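Local structure of 2-C-methyl-D-erythritol 2,4-cyclodiphosphate synthase (Francisella tularensis subsp. tularensis, 3RE3) at residues A53-L58 and A84-M89; C121-N124 and Q129-Q132. The protein catalyses, most probably, the cyclisation of 4-diphosphocytidyl-2-C-methyl-D-erythritol 2-phosphate to 2-C-methyl-D-erythritol 2,4-cyclodiphosphate, releasing CMP, in isoprenoid precursor synthesis. All blocks are in the same frame, centred on the assembly; numbering follows the deposited sequence. Where two conformers were deposited one is given.

Interaction 1 packs two neighbouring helices, 45-57 and 79-92, whereas interaction 2 folds the chain after helix 115-126 back against that helix. Their centres lie 15 Å apart and their nearest atoms about 7 Å, without touching. L122, one residue before A123, packs on L46 and I47 of helix 45-57 and on L83 of helix 79-92, so the three helices share one layer of packing. Both contacts also meet subunit boundaries: G56 O and N99 of the second subunit share a sodium ion, and R7 of the third subunit donates to S131 O. The side chain of L55 is about 12 Å from a bound pyrophosphate, so interaction 1 lies outside the ligand's immediate surroundings.

Interaction 1: A53-L58 and A84-M89; sequences AILGAL and AEIKKM. With NA (sodium ion), chain F.
With CG1 beside the backbone N in both I54 (chi1 -76°) and I86 (chi1 -87°), each isoleucine turns its CG2 methyl anti to that nitrogen, and the two methyls meet, I54 CG2 lying 3.4 Å from I86 CG2. The contact joins two helices of the alpha-beta half sandwich of the YgbB family, in which helices pack on a mixed sheet. The segments 53-57 and 84-89 run nearly parallel, at 18°, with their axes 10.5 Å apart at the closest point.

I86 uses its two branches on different partners. While CG2 faces I54, CG1 reaches the fork of L55 and lies 4.1 Å from L55 CD2, with L55 CD1 about equally near; the two side chains cross at roughly a right angle. L55 leaves its helix alongside the neighbour, and its isobutyl end swings over to it. M89, a selenomethionine, closes this apolar patch one helical turn beyond I86, its SE atom 4.2 Å from L55 CD2.

A53 and A57 lie against strand 151-161, so helix 45-57 is sandwiched between the sheet and helix 79-92. On helix 79-92, K88 and E85 pair with each other in a salt bridge, K88 NZ to E85 OE1 3.0 Å. At the C-terminal end of helix 45-57, the carbonyl oxygen G56 O coordinates a sodium ion at 2.9 Å, and OD1 of N99 from the second subunit binds the same ion.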
# COMPACT_ATOMS: atom_id res chain seq x y z
N ALA A 53 -6.65 9.67 0.00
CA ALA A 53 -7.04 8.70 1.02
C ALA A 53 -8.37 9.11 1.66
O ALA A 53 -9.26 8.28 1.89
CB ALA A 53 -5.96 8.57 2.08
N ILE A 54 -8.49 10.40 1.93
CA ILE A 54 -9.67 10.93 2.58
C ILE A 54 -10.90 10.85 1.67
O ILE A 54 -11.94 10.33 2.08
CB ILE A 54 -9.42 12.36 3.08
CG1 ILE A 54 -8.56 12.30 4.35
CG2 ILE A 54 -10.72 13.08 3.35
CD1 ILE A 54 -7.98 13.62 4.78
N LEU A 55 -10.79 11.32 0.44
CA LEU A 55 -11.88 11.19 -0.51
C LEU A 55 -12.13 9.72 -0.77
O LEU A 55 -13.25 9.30 -1.01
CB LEU A 55 -11.57 11.91 -1.81
CG LEU A 55 -11.28 13.39 -1.59
CD1 LEU A 55 -10.68 14.05 -2.80
CD2 LEU A 55 -12.55 14.10 -1.18
N GLY A 56 -11.06 8.94 -0.72
CA GLY A 56 -11.21 7.51 -0.87
C GLY A 56 -12.11 6.92 0.20
O GLY A 56 -13.09 6.26 -0.08
N ALA A 57 -11.76 7.19 1.45
CA ALA A 57 -12.57 6.71 2.57
C ALA A 57 -14.05 7.09 2.46
O ALA A 57 -14.91 6.30 2.81
CB ALA A 57 -11.98 7.23 3.89
N LEU A 58 -14.33 8.27 1.91
CA LEU A 58 -15.69 8.78 1.75
C LEU A 58 -16.44 8.32 0.48
O LEU A 58 -17.56 8.76 0.27
CB LEU A 58 -15.67 10.31 1.75
CG LEU A 58 -15.00 11.10 2.88
CD1 LEU A 58 -15.12 12.59 2.64
CD2 LEU A 58 -15.60 10.75 4.23
N ALA A 84 -7.27 21.99 2.79
CA ALA A 84 -8.27 22.72 3.54
C ALA A 84 -9.66 22.53 2.93
O ALA A 84 -10.66 22.50 3.64
CB ALA A 84 -7.90 24.18 3.65
N GLU A 85 -9.73 22.38 1.61
CA GLU A 85 -11.03 22.09 1.02
C GLU A 85 -11.48 20.69 1.36
O GLU A 85 -12.65 20.46 1.64
CB GLU A 85 -11.01 22.32 -0.49
CG GLU A 85 -11.65 23.63 -0.92
CD GLU A 85 -11.15 24.82 -0.10
OE1 GLU A 85 -11.99 25.67 0.27
OE2 GLU A 85 -9.93 24.90 0.17
N ILE A 86 -10.55 19.74 1.37
CA ILE A 86 -10.86 18.38 1.78
C ILE A 86 -11.33 18.33 3.24
O ILE A 86 -12.19 17.53 3.60
CB ILE A 86 -9.66 17.41 1.51
CG1 ILE A 86 -9.74 16.88 0.08
CG2 ILE A 86 -9.67 16.24 2.46
CD1 ILE A 86 -9.57 17.96 -0.97
N LYS A 87 -10.78 19.21 4.08
CA LYS A 87 -11.23 19.31 5.46
C LYS A 87 -12.72 19.72 5.53
O LYS A 87 -13.48 19.18 6.32
CB LYS A 87 -10.35 20.30 6.23
CG LYS A 87 -10.95 20.86 7.52
CD LYS A 87 -11.20 19.77 8.54
CE LYS A 87 -11.67 20.36 9.85
NZ LYS A 87 -12.06 19.29 10.80
N LYS A 88 -13.12 20.66 4.68
CA LYS A 88 -14.51 21.09 4.61
C LYS A 88 -15.40 19.97 4.07
O LYS A 88 -16.46 19.69 4.63
CB LYS A 88 -14.66 22.32 3.72
CG LYS A 88 -14.12 23.63 4.28
CD LYS A 88 -14.41 24.75 3.27
CE LYS A 88 -13.43 25.92 3.36
NZ LYS A 88 -13.73 26.97 2.34
N MSE A 89 -15.01 19.35 2.96
CA MSE A 89 -15.79 18.25 2.41
C MSE A 89 -15.99 17.19 3.48
O MSE A 89 -17.09 16.67 3.65
CB MSE A 89 -15.11 17.65 1.18
CG MSE A 89 -14.88 18.66 0.07
SE MSE A 89 -14.21 17.93 -1.62
CE MSE A 89 -14.76 19.39 -2.80
NA NA F . -14.80 3.90 0.20

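Interaction 2: C121-N124 and Q129-Q132; sequences CLAN and QISQ
The backbone N of Q129, whose carbonyl carbon packs against A123, donates a 2.7 Å hydrogen bond to the side-chain oxygen OE1 of Q132. The bond is nearly straight at the hydrogen (171°), and the donor approaches at 138° to the C=O, somewhat tilted from the amide plane. A second bond runs the opposite way between the same two residues: Q132 N donates to Q129 O at 2.8 Å. Main chain and side chain together thus clamp the 3-10 turn 130-132, which leads from helix 115-126 into strand 133-138. The other end of the Q132 amide is fixed as well, since NE2 donates to S98 O on strand 96-105, the sheet neighbour of strand 133-138.

Against this turn rests a single methyl from the helix. A123 CB points at the loop and lies 3.9 Å from I130 N, with I130 CA about as close, and 4.1 Å from Q129 C. It therefore meets the peptide joining Q129 to I130 as well as a side chain. The first torsion of I130 places CG1 beside its own backbone N (chi1 -77°), which brings that atom to 4.0 Å from A123 CB. Backbones approach closely here, CA to CA 5.3 Å between A123 and I130.

A123 also packs on I133, the first residue of the following strand. At the trimer interface, S131 O accepts a hydrogen bond from R7 NH2 of the third subunit, and Q132 packs on the same arginine. Across the two segments the contact is thus purely van der Waals; the polar bonds lie within the turn and run from it to strand 96-105 and to the third subunit, which is consistent with the turn being held mainly by them.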
# COMPACT_ATOMS: atom_id res chain seq x y z
N CYS A 121 2.25 21.00 10.61
CA CYS A 121 1.60 21.71 9.52
C CYS A 121 0.26 21.09 9.17
O CYS A 121 -0.74 21.79 9.08
CB CYS A 121 2.52 21.72 8.29
SG CYS A 121 1.75 22.30 6.78
N LEU A 122 0.24 19.78 8.96
CA LEU A 122 -0.98 19.14 8.50
C LEU A 122 -1.98 18.92 9.63
O LEU A 122 -3.18 19.07 9.44
CB LEU A 122 -0.66 17.82 7.80
CG LEU A 122 0.49 17.75 6.79
CD1 LEU A 122 0.76 16.29 6.45
CD2 LEU A 122 0.24 18.56 5.53
N ALA A 123 -1.49 18.55 10.81
CA ALA A 123 -2.37 18.40 11.96
C ALA A 123 -3.13 19.71 12.18
O ALA A 123 -4.29 19.70 12.58
CB ALA A 123 -1.58 18.04 13.21
N ASN A 124 -2.45 20.82 11.94
CA ASN A 124 -3.04 22.12 12.14
C ASN A 124 -4.17 22.35 11.16
O ASN A 124 -5.28 22.68 11.55
CB ASN A 124 -1.99 23.23 12.02
CG ASN A 124 -2.53 24.59 12.40
OD1 ASN A 124 -2.70 24.89 13.57
ND2 ASN A 124 -2.82 25.41 11.41
N GLN A 129 -4.89 16.14 16.41
CA GLN A 129 -3.66 16.08 17.18
C GLN A 129 -2.50 15.59 16.32
O GLN A 129 -2.68 14.76 15.43
CB GLN A 129 -3.84 15.18 18.41
CG GLN A 129 -4.84 15.71 19.41
CD GLN A 129 -4.60 17.17 19.71
OE1 GLN A 129 -3.59 17.53 20.33
NE2 GLN A 129 -5.52 18.03 19.27
N ILE A 130 -1.31 16.10 16.60
CA ILE A 130 -0.13 15.61 15.92
C ILE A 130 -0.05 14.09 16.04
O ILE A 130 0.40 13.40 15.12
CB ILE A 130 1.15 16.26 16.47
CG1 ILE A 130 1.29 17.67 15.92
CG2 ILE A 130 2.38 15.48 16.08
CD1 ILE A 130 2.32 18.51 16.66
N SER A 131 -0.52 13.58 17.17
CA SER A 131 -0.42 12.15 17.44
C SER A 131 -1.42 11.36 16.61
O SER A 131 -1.37 10.13 16.55
CB SER A 131 -0.62 11.88 18.92
OG SER A 131 -1.84 12.43 19.39
N GLN A 132 -2.33 12.07 15.97
CA GLN A 132 -3.28 11.44 15.09
C GLN A 132 -2.80 11.32 13.65
O GLN A 132 -3.50 10.73 12.84
CB GLN A 132 -4.57 12.22 15.08
CG GLN A 132 -5.43 12.04 16.30
CD GLN A 132 -6.64 12.92 16.20
OE1 GLN A 132 -6.59 14.10 16.55
NE2 GLN A 132 -7.72 12.37 15.67